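Local coordinates for devB protein (Vibrio cholerae O1 biovar eltor str. N16961, PDB 1Y89) that probably acts as a 6-phosphogluconolactonase of the oxidative pentose phosphate pathway, hydrolysing 6-phosphogluconolactone to 6-phosphogluconate, at residues Lys5-Pro8 and Ala12-Lys15; Trp66-Cys71 and His144-Phe149; Pro150-Tyr155 and Ser165-Gly170. All coordinates share one frame; numbering follows the deposited sequence.

Overall arrangement
Interaction 2 is buried, joining the end of strand 62-70 to the loop 144-149 beside a bound phosphate; interaction 1 is partly buried, and interaction 3 lies at the surface. Interactions 1 and 2 reach the same mixed sheet on opposite sides of the chain's centre, with centres about 24 Å apart. Interaction 1 rests on apolar groups and a CH-pi contact at strand 2-7, outermost within the chain but continued by the second subunit, whereas interaction 2 is mostly polar, with hydrogen bonds to a carboxylate and to the phosphate. Interaction 3 touches interaction 2, since its loop 150-155 continues from 144-149, and its contact is a sparse meeting of an amide side chain with a hairpin turn.

Interaction 1 (Lys5-Pro8 and Ala12-Lys15); sequences KIFP and AVVK
F7 lays one face of its ring over the backbone of V13: V13 CA stands 4.0 Å from the ring centroid and 11° off the ring normal, a CH-pi contact, and the V13 amide N lies over the same face. The branch CG2 of V13 reaches F7 CD1 at 3.5 Å and also touches CB and CG. The two side chains cross at about a right angle. Beside V13, at the CD2 side of the ring, A12 contributes its methyl, with CB 3.9 Å from F7 CD2, and its carbonyl O lies obliquely to the ring. The same methyl meets the proline ring of P8, whose CD is 3.9 Å from A12 CB. F7 CG is placed opposite its own carbonyl carbon (chi1 -66°), which swings the ring off the strand toward the helix. This is a tight beta-alpha connection of the Rossmann-like fold: strand 2-7 ends at F7, and helix 10-25 turns back to pack against it. T9 in the link accepts the backbone N-H of A12 on its hydroxyl oxygen. Further out, V13 also packs on Y228 of the neighbouring strand 224-230 and on L192, and V14, pointing away from F7, enters the side of helix 39-48 at T40, M43, L44 and L47. F7 is backbone-bonded to L229 and packs on M1 of the second subunit, where K5 and I6 pair in an antiparallel ladder that carries the sheet across the dimer interface.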
loop_
_atom_site.group_PDB
_atom_site.type_symbol
_atom_site.label_atom_id
_atom_site.label_comp_id
_atom_site.label_asym_id
_atom_site.label_seq_id
_atom_site.Cartn_x
_atom_site.Cartn_y
_atom_site.Cartn_z
ATOM N N LYS A 5 -5.390 -1.022 -2.639
ATOM C CA LYS A 5 -5.659 0.316 -2.135
ATOM C C LYS A 5 -7.059 0.736 -2.555
ATOM O O LYS A 5 -7.407 0.629 -3.726
ATOM C CB LYS A 5 -4.637 1.302 -2.681
ATOM C CG LYS A 5 -3.194 0.930 -2.398
ATOM C CD LYS A 5 -2.282 2.095 -2.760
ATOM C CE LYS A 5 -0.895 1.893 -2.197
ATOM N NZ LYS A 5 -0.473 3.177 -1.589
ATOM N N ILE A 6 -7.861 1.203 -1.605
ATOM C CA ILE A 6 -9.206 1.743 -1.914
ATOM C C ILE A 6 -9.212 3.217 -1.508
ATOM O O ILE A 6 -8.995 3.541 -0.346
ATOM C CB ILE A 6 -10.328 0.953 -1.196
ATOM C CG1 ILE A 6 -10.240 -0.570 -1.520
ATOM C CG2 ILE A 6 -11.753 1.550 -1.511
ATOM C CD1 ILE A 6 -11.165 -1.418 -0.665
ATOM N N PHE A 7 -9.404 4.078 -2.496
ATOM C CA PHE A 7 -9.375 5.533 -2.355
ATOM C C PHE A 7 -10.793 6.046 -2.411
ATOM O O PHE A 7 -11.652 5.440 -3.062
ATOM C CB PHE A 7 -8.605 6.177 -3.518
ATOM C CG PHE A 7 -7.120 5.843 -3.552
ATOM C CD1 PHE A 7 -6.657 4.695 -4.189
ATOM C CD2 PHE A 7 -6.191 6.699 -2.941
ATOM C CE1 PHE A 7 -5.278 4.408 -4.226
ATOM C CE2 PHE A 7 -4.826 6.406 -2.960
ATOM C CZ PHE A 7 -4.377 5.280 -3.604
ATOM N N PRO A 8 -11.028 7.201 -1.794
ATOM C CA PRO A 8 -12.394 7.725 -1.739
ATOM C C PRO A 8 -12.885 8.329 -3.076
ATOM O O PRO A 8 -14.087 8.439 -3.281
ATOM C CB PRO A 8 -12.298 8.797 -0.643
ATOM C CG PRO A 8 -10.863 9.334 -0.785
ATOM C CD PRO A 8 -10.041 8.087 -1.115
ATOM N N ALA A 12 -8.064 11.094 -5.945
ATOM C CA ALA A 12 -7.117 10.599 -4.926
ATOM C C ALA A 12 -6.287 9.477 -5.488
ATOM O O ALA A 12 -5.106 9.376 -5.158
ATOM C CB ALA A 12 -7.866 10.093 -3.692
ATOM N N VAL A 13 -6.901 8.615 -6.302
ATOM C CA VAL A 13 -6.127 7.548 -6.999
ATOM C C VAL A 13 -5.022 8.164 -7.826
ATOM O O VAL A 13 -3.855 7.807 -7.709
ATOM C CB VAL A 13 -7.023 6.685 -7.952
ATOM C CG1 VAL A 13 -6.143 5.720 -8.735
ATOM C CG2 VAL A 13 -8.128 5.914 -7.159
ATOM N N VAL A 14 -5.392 9.098 -8.698
ATOM C CA VAL A 14 -4.419 9.645 -9.649
ATOM C C VAL A 14 -3.360 10.521 -8.946
ATOM O O VAL A 14 -2.213 10.541 -9.351
ATOM C CB VAL A 14 -5.168 10.335 -10.777
ATOM C CG1 VAL A 14 -4.295 11.218 -11.520
ATOM C CG2 VAL A 14 -5.755 9.219 -11.723
ATOM N N LYS A 15 -3.757 11.196 -7.868
ATOM C CA LYS A 15 -2.817 11.933 -7.014
ATOM C C LYS A 15 -1.744 10.994 -6.465
ATOM O O LYS A 15 -0.566 11.320 -6.492
ATOM C CB LYS A 15 -3.583 12.602 -5.863
ATOM C CG LYS A 15 -2.706 13.361 -4.810
ATOM C CD LYS A 15 -2.015 14.544 -5.497
ATOM C CE LYS A 15 -1.367 15.590 -4.528
ATOM N NZ LYS A 15 -0.740 14.999 -3.294
#

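Interaction 2 (Trp66-Cys71 and His144-Phe149); sequences WGDERC and HTASLF. With PO4 (phosphate ion), chain C.
D68 and S147 form the direct polar bond of this contact: S147 OG gives its proton to D68 OD2 at 2.6 Å, arriving on the anti side of the carboxylate and 23° out of its plane. D68 CG sits between its backbone N and carbonyl carbon (chi1 69°), a rotation that turns the carboxylate toward the loop. S147 OG is also hydrogen-bonded to R173 NH1, which makes only a long, weak ion pair with D68 OD2 itself.

The van der Waals contacts set A146 against oxygens: its methyl CB rests 3.7 Å from G67 O, and D68 OD1 faces its backbone. A146 has a positive phi and occupies the second place of a beta turn closed by L148 N and T145 O.

Both segments also hold the phosphate. H144 NE2 donates to its O1 at 2.7 Å from the ring edge, with an angle of 153° at the hydrogen. R70 NH2 donates to O3 at 3.1 Å, with the phosphorus in the plane of the guanidinium, and weakly to O4. R173 NH2 is a third donor. H144 is held on its other nitrogen by D142 and covered on one face by F149, whose CE1 lies 3.3 Å above the ring plane over its centre. E78 O takes a hydrogen bond from R70 NH1.

Two arginines and a histidine converging on one anion make an anion pocket, beside the family signature DGHTASLFP that carries H144. The ion probably came from the crystallisation liquor, but its place is consistent with the family's active-site pocket. D68 and S147 form a second shell: S147 OG, bonded to D68 OD2, takes a bond from R173 NH1, which probably positions the arginine whose NH2 holds the anion.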
loop_
_atom_site.group_PDB
_atom_site.type_symbol
_atom_site.label_atom_id
_atom_site.label_comp_id
_atom_site.label_asym_id
_atom_site.label_seq_id
_atom_site.Cartn_x
_atom_site.Cartn_y
_atom_site.Cartn_z
ATOM N N TRP A 66 4.596 1.412 -23.627
ATOM C CA TRP A 66 3.190 1.016 -23.623
ATOM C C TRP A 66 3.008 -0.464 -23.377
ATOM O O TRP A 66 3.720 -1.283 -23.999
ATOM C CB TRP A 66 2.488 1.478 -24.920
ATOM C CG TRP A 66 2.080 2.916 -24.741
ATOM C CD1 TRP A 66 0.849 3.389 -24.357
ATOM C CD2 TRP A 66 2.938 4.051 -24.832
ATOM N NE1 TRP A 66 0.898 4.748 -24.219
ATOM C CE2 TRP A 66 2.173 5.182 -24.490
ATOM C CE3 TRP A 66 4.305 4.221 -25.157
ATOM C CZ2 TRP A 66 2.707 6.491 -24.502
ATOM C CZ3 TRP A 66 4.842 5.517 -25.155
ATOM C CH2 TRP A 66 4.052 6.627 -24.808
ATOM N N GLY A 67 2.082 -0.815 -22.464
ATOM C CA GLY A 67 1.760 -2.248 -22.277
ATOM C C GLY A 67 1.060 -2.793 -23.531
ATOM O O GLY A 67 1.122 -3.981 -23.854
ATOM N N ASP A 68 0.348 -1.923 -24.231
ATOM C CA ASP A 68 -0.228 -2.280 -25.533
ATOM C C ASP A 68 -0.518 -0.999 -26.311
ATOM O O ASP A 68 -0.601 0.102 -25.716
ATOM C CB ASP A 68 -1.515 -3.178 -25.389
ATOM C CG ASP A 68 -2.719 -2.447 -24.791
ATOM O OD1 ASP A 68 -2.563 -1.719 -23.776
ATOM O OD2 ASP A 68 -3.849 -2.646 -25.312
ATOM N N GLU A 69 -0.709 -1.169 -27.615
ATOM C CA GLU A 69 -0.996 -0.080 -28.524
ATOM C C GLU A 69 -1.880 -0.620 -29.642
ATOM O O GLU A 69 -1.700 -1.764 -30.071
ATOM C CB GLU A 69 0.285 0.504 -29.129
ATOM C CG GLU A 69 0.084 1.702 -30.083
ATOM C CD GLU A 69 -0.672 2.846 -29.412
ATOM O OE1 GLU A 69 -1.940 2.831 -29.427
ATOM O OE2 GLU A 69 0.009 3.739 -28.858
ATOM N N ARG A 70 -2.832 0.214 -30.077
ATOM C CA ARG A 70 -3.700 -0.079 -31.194
ATOM C C ARG A 70 -2.928 0.172 -32.493
ATOM O O ARG A 70 -2.153 1.137 -32.613
ATOM C CB ARG A 70 -4.969 0.786 -31.146
ATOM C CG ARG A 70 -5.930 0.419 -29.988
ATOM C CD ARG A 70 -5.454 0.901 -28.616
ATOM N NE ARG A 70 -6.517 0.768 -27.590
ATOM C CZ ARG A 70 -7.546 1.606 -27.445
ATOM N NH1 ARG A 70 -7.675 2.686 -28.233
ATOM N NH2 ARG A 70 -8.451 1.378 -26.491
ATOM N N CYS A 71 -3.098 -0.722 -33.452
ATOM C CA CYS A 71 -2.313 -0.641 -34.678
ATOM C C CYS A 71 -2.922 0.399 -35.588
ATOM O O CYS A 71 -3.413 0.077 -36.681
ATOM C CB CYS A 71 -2.181 -2.030 -35.355
ATOM S SG CYS A 71 -1.150 -3.072 -34.333
ATOM N N HIS A 144 -9.687 -8.619 -19.283
ATOM C CA HIS A 144 -8.440 -8.557 -20.035
ATOM C C HIS A 144 -7.557 -7.461 -19.453
ATOM O O HIS A 144 -8.040 -6.561 -18.790
ATOM C CB HIS A 144 -8.647 -8.338 -21.567
ATOM C CG HIS A 144 -8.896 -6.912 -21.976
ATOM N ND1 HIS A 144 -10.148 -6.321 -21.940
ATOM C CD2 HIS A 144 -8.059 -5.970 -22.484
ATOM C CE1 HIS A 144 -10.070 -5.083 -22.414
ATOM N NE2 HIS A 144 -8.817 -4.851 -22.764
ATOM N N THR A 145 -6.265 -7.548 -19.725
ATOM C CA THR A 145 -5.352 -6.468 -19.355
ATOM C C THR A 145 -4.347 -6.352 -20.509
ATOM O O THR A 145 -4.201 -7.300 -21.311
ATOM C CB THR A 145 -4.648 -6.761 -18.012
ATOM O OG1 THR A 145 -3.954 -5.591 -17.574
ATOM C CG2 THR A 145 -3.640 -7.947 -18.138
ATOM N N ALA A 146 -3.687 -5.202 -20.639
ATOM C CA ALA A 146 -2.939 -4.904 -21.863
ATOM C C ALA A 146 -3.823 -5.328 -23.042
ATOM O O ALA A 146 -4.999 -4.992 -23.048
ATOM C CB ALA A 146 -1.577 -5.651 -21.868
ATOM N N SER A 147 -3.299 -6.082 -24.031
ATOM C CA SER A 147 -4.179 -6.646 -25.081
ATOM C C SER A 147 -4.107 -8.175 -25.045
ATOM O O SER A 147 -4.064 -8.866 -26.102
ATOM C CB SER A 147 -3.840 -6.090 -26.494
ATOM O OG SER A 147 -4.457 -4.804 -26.657
ATOM N N LEU A 148 -4.074 -8.676 -23.809
ATOM C CA LEU A 148 -4.108 -10.084 -23.497
ATOM C C LEU A 148 -5.542 -10.394 -23.100
ATOM O O LEU A 148 -5.980 -10.016 -22.007
ATOM C CB LEU A 148 -3.164 -10.369 -22.314
ATOM C CG LEU A 148 -1.699 -9.995 -22.592
ATOM C CD1 LEU A 148 -0.841 -10.185 -21.312
ATOM C CD2 LEU A 148 -1.148 -10.771 -23.817
ATOM N N PHE A 149 -6.266 -11.057 -24.000
ATOM C CA PHE A 149 -7.702 -11.275 -23.843
ATOM C C PHE A 149 -7.995 -12.700 -23.386
ATOM O O PHE A 149 -7.245 -13.622 -23.739
ATOM C CB PHE A 149 -8.415 -10.979 -25.168
ATOM C CG PHE A 149 -8.447 -9.498 -25.503
ATOM C CD1 PHE A 149 -9.440 -8.676 -24.976
ATOM C CD2 PHE A 149 -7.488 -8.943 -26.350
ATOM C CE1 PHE A 149 -9.469 -7.307 -25.294
ATOM C CE2 PHE A 149 -7.497 -7.573 -26.666
ATOM C CZ PHE A 149 -8.466 -6.753 -26.121
HETATM P P PO4 C . -9.059 -1.721 -24.453
HETATM O O1 PO4 C . -8.113 -2.909 -24.531
HETATM O O2 PO4 C . -10.061 -1.999 -23.402
HETATM O O3 PO4 C . -8.184 -0.559 -24.137
HETATM O O4 PO4 C . -9.730 -1.587 -25.766
#

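Interaction 3 (Pro150-Tyr155 and Ser165-Gly170); sequences PGQTDY and SHPESG
The bond from G170 N to H166 O, 2.8 Å long, closes the turn that brings S165 and P167 up to the side chain of Q152. Within this turn E168 N also donates to H166 ND1 at 3.0 Å, 21° out of the ring plane of H166, so both backbone and imidazole hold the loop in shape. G170 ends the turn at a positive phi (81°), where a CB would be jammed against the carbonyl O of S169, so a glycine fits the place.

Across the contact, Q152 is the reaching group. Its CG stands in the crowded position between backbone N and carbonyl carbon (chi1 55°), and from there the chain runs extended, carrying the amide to the backbone of S165: Q152 CD is 3.6 Å from S165 O. The end of the amide also lies against CB and CG of P167, and the two side chains cross at about a right angle. Both Q152 and P167 are exposed, and the contact is correspondingly thin.

Behind it, P167 CD sits 3.4 Å above the H166 ring, offset toward its rim, and P167 also leans on F149, which meets H166 edge-to-face. On the other segment T153 hydrogen-bonds F149 O through its hydroxyl, tying this loop to 144-149.

The arrangement is that of a beta-hairpin end, the loop between antiparallel strands 161-165 and 172-176, flanked by the loop 150-155, which follows directly on the segment 144-149 that carries the phosphate-bound H144.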
loop_
_atom_site.group_PDB
_atom_site.type_symbol
_atom_site.label_atom_id
_atom_site.label_comp_id
_atom_site.label_asym_id
_atom_site.label_seq_id
_atom_site.Cartn_x
_atom_site.Cartn_y
_atom_site.Cartn_z
ATOM N N PRO A 150 -9.097 -12.888 -22.636
ATOM C CA PRO A 150 -9.459 -14.222 -22.127
ATOM C C PRO A 150 -9.623 -15.222 -23.270
ATOM O O PRO A 150 -10.158 -14.879 -24.316
ATOM C CB PRO A 150 -10.802 -13.999 -21.398
ATOM C CG PRO A 150 -11.241 -12.582 -21.728
ATOM C CD PRO A 150 -10.043 -11.827 -22.217
ATOM N N GLY A 151 -9.122 -16.435 -23.077
ATOM C CA GLY A 151 -9.195 -17.472 -24.108
ATOM C C GLY A 151 -8.185 -17.337 -25.245
ATOM O O GLY A 151 -7.992 -18.291 -26.009
ATOM N N GLN A 152 -7.553 -16.173 -25.386
ATOM C CA GLN A 152 -6.595 -15.982 -26.475
ATOM C C GLN A 152 -5.191 -15.636 -26.006
ATOM O O GLN A 152 -4.311 -15.372 -26.821
ATOM C CB GLN A 152 -7.131 -15.020 -27.563
ATOM C CG GLN A 152 -7.585 -13.642 -27.141
ATOM C CD GLN A 152 -8.029 -12.733 -28.341
ATOM O OE1 GLN A 152 -7.348 -11.753 -28.691
ATOM N NE2 GLN A 152 -9.149 -13.082 -28.967
ATOM N N THR A 153 -4.977 -15.687 -24.687
ATOM C CA THR A 153 -3.683 -15.391 -24.095
ATOM C C THR A 153 -2.863 -16.680 -23.867
ATOM O O THR A 153 -3.348 -17.640 -23.250
ATOM C CB THR A 153 -3.862 -14.666 -22.749
ATOM O OG1 THR A 153 -4.537 -13.418 -22.982
ATOM C CG2 THR A 153 -2.502 -14.404 -22.066
ATOM N N ASP A 154 -1.628 -16.670 -24.345
ATOM C CA ASP A 154 -0.697 -17.773 -24.112
ATOM C C ASP A 154 0.202 -17.346 -22.957
ATOM O O ASP A 154 1.126 -16.539 -23.144
ATOM C CB ASP A 154 0.126 -18.069 -25.365
ATOM C CG ASP A 154 1.177 -19.161 -25.133
ATOM O OD1 ASP A 154 1.221 -19.755 -24.030
ATOM O OD2 ASP A 154 1.968 -19.411 -26.048
ATOM N N TYR A 155 -0.106 -17.869 -21.767
ATOM C CA TYR A 155 0.598 -17.504 -20.547
ATOM C C TYR A 155 1.992 -18.085 -20.524
ATOM O O TYR A 155 2.778 -17.727 -19.660
ATOM C CB TYR A 155 -0.173 -17.943 -19.278
ATOM C CG TYR A 155 -1.488 -17.246 -19.147
ATOM C CD1 TYR A 155 -1.577 -15.950 -18.582
ATOM C CD2 TYR A 155 -2.636 -17.843 -19.611
ATOM C CE1 TYR A 155 -2.808 -15.292 -18.483
ATOM C CE2 TYR A 155 -3.882 -17.193 -19.510
ATOM C CZ TYR A 155 -3.954 -15.924 -18.955
ATOM O OH TYR A 155 -5.197 -15.323 -18.897
ATOM N N SER A 165 -5.638 -9.625 -31.577
ATOM C CA SER A 165 -6.775 -8.940 -32.212
ATOM C C SER A 165 -7.893 -8.816 -31.211
ATOM O O SER A 165 -8.157 -9.748 -30.433
ATOM C CB SER A 165 -7.217 -9.624 -33.499
ATOM O OG SER A 165 -7.876 -10.810 -33.190
ATOM N N HIS A 166 -8.496 -7.633 -31.166
ATOM C CA HIS A 166 -9.597 -7.413 -30.260
ATOM C C HIS A 166 -10.692 -8.462 -30.575
ATOM O O HIS A 166 -11.073 -8.639 -31.740
ATOM C CB HIS A 166 -10.145 -6.001 -30.410
ATOM C CG HIS A 166 -11.050 -5.608 -29.290
ATOM N ND1 HIS A 166 -12.357 -6.040 -29.211
ATOM C CD2 HIS A 166 -10.829 -4.861 -28.179
ATOM C CE1 HIS A 166 -12.903 -5.578 -28.099
ATOM N NE2 HIS A 166 -12.001 -4.848 -27.457
ATOM N N PRO A 167 -11.198 -9.157 -29.546
ATOM C CA PRO A 167 -12.154 -10.228 -29.800
ATOM C C PRO A 167 -13.492 -9.748 -30.369
ATOM O O PRO A 167 -14.203 -10.537 -31.001
ATOM C CB PRO A 167 -12.372 -10.871 -28.428
ATOM C CG PRO A 167 -11.444 -10.177 -27.494
ATOM C CD PRO A 167 -10.869 -8.992 -28.119
ATOM N N GLU A 168 -13.827 -8.478 -30.157
ATOM C CA GLU A 168 -15.089 -7.950 -30.678
ATOM C C GLU A 168 -14.976 -7.362 -32.090
ATOM O O GLU A 168 -15.809 -7.648 -32.967
ATOM C CB GLU A 168 -15.676 -6.917 -29.709
ATOM C CG GLU A 168 -17.158 -6.496 -30.054
ATOM C CD GLU A 168 -18.211 -7.549 -29.634
ATOM O OE1 GLU A 168 -17.827 -8.557 -29.011
ATOM O OE2 GLU A 168 -19.425 -7.348 -29.898
ATOM N N SER A 169 -13.946 -6.541 -32.309
ATOM C CA SER A 169 -13.820 -5.767 -33.558
ATOM C C SER A 169 -12.773 -6.326 -34.518
ATOM O O SER A 169 -12.795 -6.032 -35.711
ATOM C CB SER A 169 -13.442 -4.318 -33.219
ATOM O OG SER A 169 -12.127 -4.325 -32.653
ATOM N N GLY A 170 -11.854 -7.142 -34.010
ATOM C CA GLY A 170 -10.768 -7.642 -34.822
ATOM C C GLY A 170 -9.646 -6.630 -34.957
ATOM O O GLY A 170 -8.649 -6.888 -35.622
#